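Local coordinates for protein OR486 (Synthetic construct, PDB 4R80) that has no known biological function but was designed de novo to adopt the cystatin fold, a helix packed on a curved antiparallel beta sheet, at residues I19-R31 against T39-K51. Numbering follows the deposited sequence.
Sequences ILEQNPSSKVQVR and TIRVELEITENGK
Leu44 meets Ile19, Val28 and Val30, and Ile46 meets Ile19 and Val28, on the inner face of a beta hairpin, an example of how alternating side chains give a strand one oily face and one polar face. CD2 of Leu44 rests against two valines, 3.5 Å from CG1 of Val28 and 3.6 Å from CG2 of Val30, while CG1 of Ile19 reaches from the helix to the same methyl. Two residues on, Ile46 holds CG1 anti to its own carbonyl carbon (chi1 -60°) and extends beyond it (chi2 -175°), which together carry CD1 toward the helix end, 3.8 Å from both CG2 of Ile19 and CG of Asn23. Asn23, just past the helix, turns its ND2 back to the O of Ile19 (3.0 Å), in the carbonyl plane and on a lone pair. With an alanine in place of Asn23, that carbonyl would probably lose its side-chain donor and CD1 of Ile46 the amide's share of its cover. The opposite face is looser and more solvent-exposed: Arg31 and Glu45 form a long salt bridge, NE to OE1 3.8 Å, a pull between charges alone, since OE1 sits far off the guanidinium plane with no N-H aimed at it. Between the faces, Glu45 N hydrogen-bonds to Gln29 O (3.0 Å) and Arg31 N to Glu43 O, zipping the strands antiparallel. Strand 28-36 is outermost in the sheet; on the other flank of 39-48 runs strand 51-62, whose Ile55 and Val57 touch Ile19 and Leu44 respectively, and helix 4-22 lies across the apolar face, with Ala15 against Val42.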
# COMPACT_ATOMS: atom_id res chain seq x y z
N ILE A 19 -4.61 -1.93 -4.22
CA ILE A 19 -5.76 -2.03 -3.32
C ILE A 19 -7.05 -1.60 -4.00
O ILE A 19 -8.11 -2.20 -3.78
CB ILE A 19 -5.53 -1.20 -2.03
CG1 ILE A 19 -4.24 -1.63 -1.34
CG2 ILE A 19 -6.71 -1.34 -1.09
CD1 ILE A 19 -4.17 -3.12 -1.07
N LEU A 20 -6.97 -0.57 -4.84
CA LEU A 20 -8.13 -0.08 -5.58
C LEU A 20 -8.70 -1.13 -6.53
O LEU A 20 -9.91 -1.25 -6.69
CB LEU A 20 -7.77 1.19 -6.36
CG LEU A 20 -7.60 2.48 -5.56
CD1 LEU A 20 -6.96 3.56 -6.42
CD2 LEU A 20 -8.93 2.95 -4.99
N GLU A 21 -7.81 -1.90 -7.16
CA GLU A 21 -8.23 -2.96 -8.07
C GLU A 21 -8.97 -4.08 -7.35
O GLU A 21 -9.97 -4.59 -7.85
CB GLU A 21 -7.02 -3.52 -8.84
CG GLU A 21 -6.45 -2.56 -9.87
CD GLU A 21 -5.19 -3.08 -10.52
OE1 GLU A 21 -4.64 -4.08 -10.03
OE2 GLU A 21 -4.74 -2.47 -11.52
N GLN A 22 -8.47 -4.45 -6.18
CA GLN A 22 -9.08 -5.51 -5.38
C GLN A 22 -10.33 -5.02 -4.65
O GLN A 22 -11.13 -5.82 -4.18
CB GLN A 22 -8.07 -6.07 -4.38
CG GLN A 22 -6.89 -6.78 -5.02
CD GLN A 22 -5.95 -7.39 -3.99
OE1 GLN A 22 -6.05 -7.10 -2.80
NE2 GLN A 22 -5.04 -8.23 -4.45
N ASN A 23 -10.47 -3.70 -4.56
CA ASN A 23 -11.62 -3.10 -3.88
C ASN A 23 -12.22 -1.97 -4.71
O ASN A 23 -12.00 -0.79 -4.41
CB ASN A 23 -11.22 -2.60 -2.50
CG ASN A 23 -10.65 -3.70 -1.62
OD1 ASN A 23 -11.38 -4.36 -0.88
ND2 ASN A 23 -9.34 -3.91 -1.70
N PRO A 24 -13.00 -2.33 -5.75
CA PRO A 24 -13.55 -1.39 -6.73
C PRO A 24 -14.43 -0.29 -6.15
O PRO A 24 -14.19 0.89 -6.41
CB PRO A 24 -14.37 -2.30 -7.66
CG PRO A 24 -14.65 -3.52 -6.85
CD PRO A 24 -13.44 -3.71 -6.00
N SER A 25 -15.43 -0.67 -5.36
CA SER A 25 -16.35 0.30 -4.80
C SER A 25 -15.87 0.78 -3.44
O SER A 25 -16.62 0.75 -2.46
CB SER A 25 -17.75 -0.30 -4.67
OG SER A 25 -17.82 -1.23 -3.60
N SER A 26 -14.62 1.22 -3.37
CA SER A 26 -14.02 1.59 -2.10
C SER A 26 -13.16 2.84 -2.17
O SER A 26 -12.49 3.10 -3.17
CB SER A 26 -13.19 0.42 -1.55
OG SER A 26 -12.37 0.83 -0.48
N LYS A 27 -13.18 3.61 -1.09
CA LYS A 27 -12.28 4.75 -0.92
C LYS A 27 -11.08 4.35 -0.06
O LYS A 27 -11.23 3.95 1.09
CB LYS A 27 -13.00 5.96 -0.33
CG LYS A 27 -13.70 6.86 -1.36
CD LYS A 27 -14.68 6.10 -2.24
CE LYS A 27 -15.11 6.95 -3.42
NZ LYS A 27 -16.12 6.24 -4.27
N VAL A 28 -9.89 4.47 -0.64
CA VAL A 28 -8.67 3.99 0.00
C VAL A 28 -7.77 5.15 0.42
O VAL A 28 -7.38 5.97 -0.41
CB VAL A 28 -7.88 3.07 -0.93
CG1 VAL A 28 -6.65 2.54 -0.23
CG2 VAL A 28 -8.76 1.92 -1.41
N GLN A 29 -7.44 5.21 1.70
CA GLN A 29 -6.53 6.23 2.20
C GLN A 29 -5.22 5.60 2.69
O GLN A 29 -5.23 4.53 3.29
CB GLN A 29 -7.18 7.06 3.32
CG GLN A 29 -7.38 6.31 4.63
CD GLN A 29 -7.41 7.23 5.83
OE1 GLN A 29 -7.23 8.44 5.71
NE2 GLN A 29 -7.65 6.66 7.01
N VAL A 30 -4.11 6.27 2.41
CA VAL A 30 -2.80 5.81 2.86
C VAL A 30 -2.41 6.54 4.13
O VAL A 30 -2.41 7.77 4.17
CB VAL A 30 -1.72 6.05 1.79
CG1 VAL A 30 -0.37 5.58 2.29
CG2 VAL A 30 -2.09 5.35 0.49
N ARG A 31 -2.08 5.79 5.18
CA ARG A 31 -1.81 6.39 6.47
C ARG A 31 -0.32 6.52 6.78
O ARG A 31 0.09 7.43 7.50
CB ARG A 31 -2.51 5.61 7.59
CG ARG A 31 -4.02 5.67 7.53
CD ARG A 31 -4.64 5.14 8.81
NE ARG A 31 -4.23 5.91 9.98
CZ ARG A 31 -4.85 7.01 10.40
NH1 ARG A 31 -5.90 7.48 9.74
NH2 ARG A 31 -4.41 7.65 11.48
N THR A 39 12.93 -2.29 0.34
CA THR A 39 11.57 -2.70 0.68
C THR A 39 10.80 -1.53 1.29
O THR A 39 11.27 -0.90 2.23
CB THR A 39 11.57 -3.87 1.67
OG1 THR A 39 12.13 -5.03 1.04
CG2 THR A 39 10.16 -4.17 2.15
N ILE A 40 9.63 -1.24 0.74
CA ILE A 40 8.79 -0.17 1.27
C ILE A 40 7.44 -0.70 1.76
O ILE A 40 6.75 -1.44 1.06
CB ILE A 40 8.57 0.95 0.24
CG1 ILE A 40 9.91 1.38 -0.36
CG2 ILE A 40 7.88 2.14 0.88
CD1 ILE A 40 9.85 2.65 -1.17
N ARG A 41 7.08 -0.32 2.98
CA ARG A 41 5.85 -0.77 3.61
C ARG A 41 4.80 0.33 3.60
O ARG A 41 5.01 1.41 4.16
CB ARG A 41 6.10 -1.25 5.04
CG ARG A 41 6.93 -2.53 5.13
CD ARG A 41 7.11 -2.96 6.57
NE ARG A 41 7.81 -4.24 6.67
CZ ARG A 41 9.13 -4.37 6.78
NH1 ARG A 41 9.90 -3.29 6.79
NH2 ARG A 41 9.67 -5.57 6.87
N VAL A 42 3.67 0.06 2.96
CA VAL A 42 2.59 1.04 2.85
C VAL A 42 1.36 0.57 3.62
O VAL A 42 0.81 -0.50 3.36
CB VAL A 42 2.21 1.29 1.38
CG1 VAL A 42 1.14 2.37 1.29
CG2 VAL A 42 3.44 1.68 0.57
N GLU A 43 0.94 1.39 4.58
CA GLU A 43 -0.22 1.09 5.40
C GLU A 43 -1.43 1.85 4.87
O GLU A 43 -1.40 3.07 4.75
CB GLU A 43 0.06 1.49 6.85
CG GLU A 43 1.23 0.75 7.46
CD GLU A 43 1.58 1.24 8.85
OE1 GLU A 43 0.67 1.72 9.56
OE2 GLU A 43 2.77 1.17 9.23
N LEU A 44 -2.50 1.12 4.57
CA LEU A 44 -3.72 1.73 4.04
C LEU A 44 -4.92 1.30 4.87
O LEU A 44 -4.92 0.23 5.48
CB LEU A 44 -3.93 1.36 2.57
CG LEU A 44 -2.75 1.55 1.61
CD1 LEU A 44 -1.93 0.29 1.58
CD2 LEU A 44 -3.22 1.90 0.21
N GLU A 45 -5.96 2.14 4.87
CA GLU A 45 -7.18 1.86 5.62
C GLU A 45 -8.41 2.02 4.74
O GLU A 45 -8.54 2.99 4.00
CB GLU A 45 -7.28 2.77 6.84
CG GLU A 45 -8.51 2.52 7.71
CD GLU A 45 -8.47 3.28 9.02
OE1 GLU A 45 -7.42 3.87 9.33
OE2 GLU A 45 -9.50 3.30 9.73
N ILE A 46 -9.32 1.06 4.83
CA ILE A 46 -10.60 1.11 4.14
C ILE A 46 -11.75 1.15 5.14
O ILE A 46 -11.78 0.39 6.11
CB ILE A 46 -10.79 -0.09 3.19
CG1 ILE A 46 -9.68 -0.13 2.14
CG2 ILE A 46 -12.15 -0.05 2.51
CD1 ILE A 46 -9.86 -1.21 1.10
N THR A 47 -12.71 2.05 4.91
CA THR A 47 -13.88 2.16 5.78
C THR A 47 -15.16 2.22 4.95
O THR A 47 -15.54 3.26 4.43
CB THR A 47 -13.81 3.41 6.69
OG1 THR A 47 -12.66 3.31 7.54
CG2 THR A 47 -15.06 3.50 7.56
N GLU A 48 -15.81 1.06 4.83
CA GLU A 48 -17.02 0.94 4.03
C GLU A 48 -17.95 -0.12 4.61
O GLU A 48 -17.50 -1.12 5.18
CB GLU A 48 -16.69 0.59 2.57
CG GLU A 48 -15.97 -0.74 2.39
CD GLU A 48 -15.59 -1.00 0.95
OE1 GLU A 48 -15.95 -0.18 0.08
OE2 GLU A 48 -14.93 -2.03 0.69
N ASN A 49 -19.25 0.11 4.47
CA ASN A 49 -20.28 -0.84 4.89
C ASN A 49 -20.16 -1.26 6.35
O ASN A 49 -20.30 -2.44 6.69
CB ASN A 49 -20.25 -2.09 4.00
CG ASN A 49 -20.22 -1.74 2.53
OD1 ASN A 49 -19.97 -0.60 2.14
ND2 ASN A 49 -20.46 -2.73 1.68
N GLY A 50 -19.90 -0.28 7.22
CA GLY A 50 -19.79 -0.53 8.64
C GLY A 50 -18.61 -1.40 9.05
O GLY A 50 -18.62 -1.99 10.13
N LYS A 51 -17.61 -1.48 8.19
CA LYS A 51 -16.40 -2.25 8.50
C LYS A 51 -15.13 -1.42 8.32
O LYS A 51 -15.08 -0.50 7.50
CB LYS A 51 -16.33 -3.53 7.66
CG LYS A 51 -17.44 -4.52 7.96
CD LYS A 51 -17.29 -5.80 7.15
CE LYS A 51 -18.33 -6.83 7.55
NZ LYS A 51 -18.23 -8.08 6.75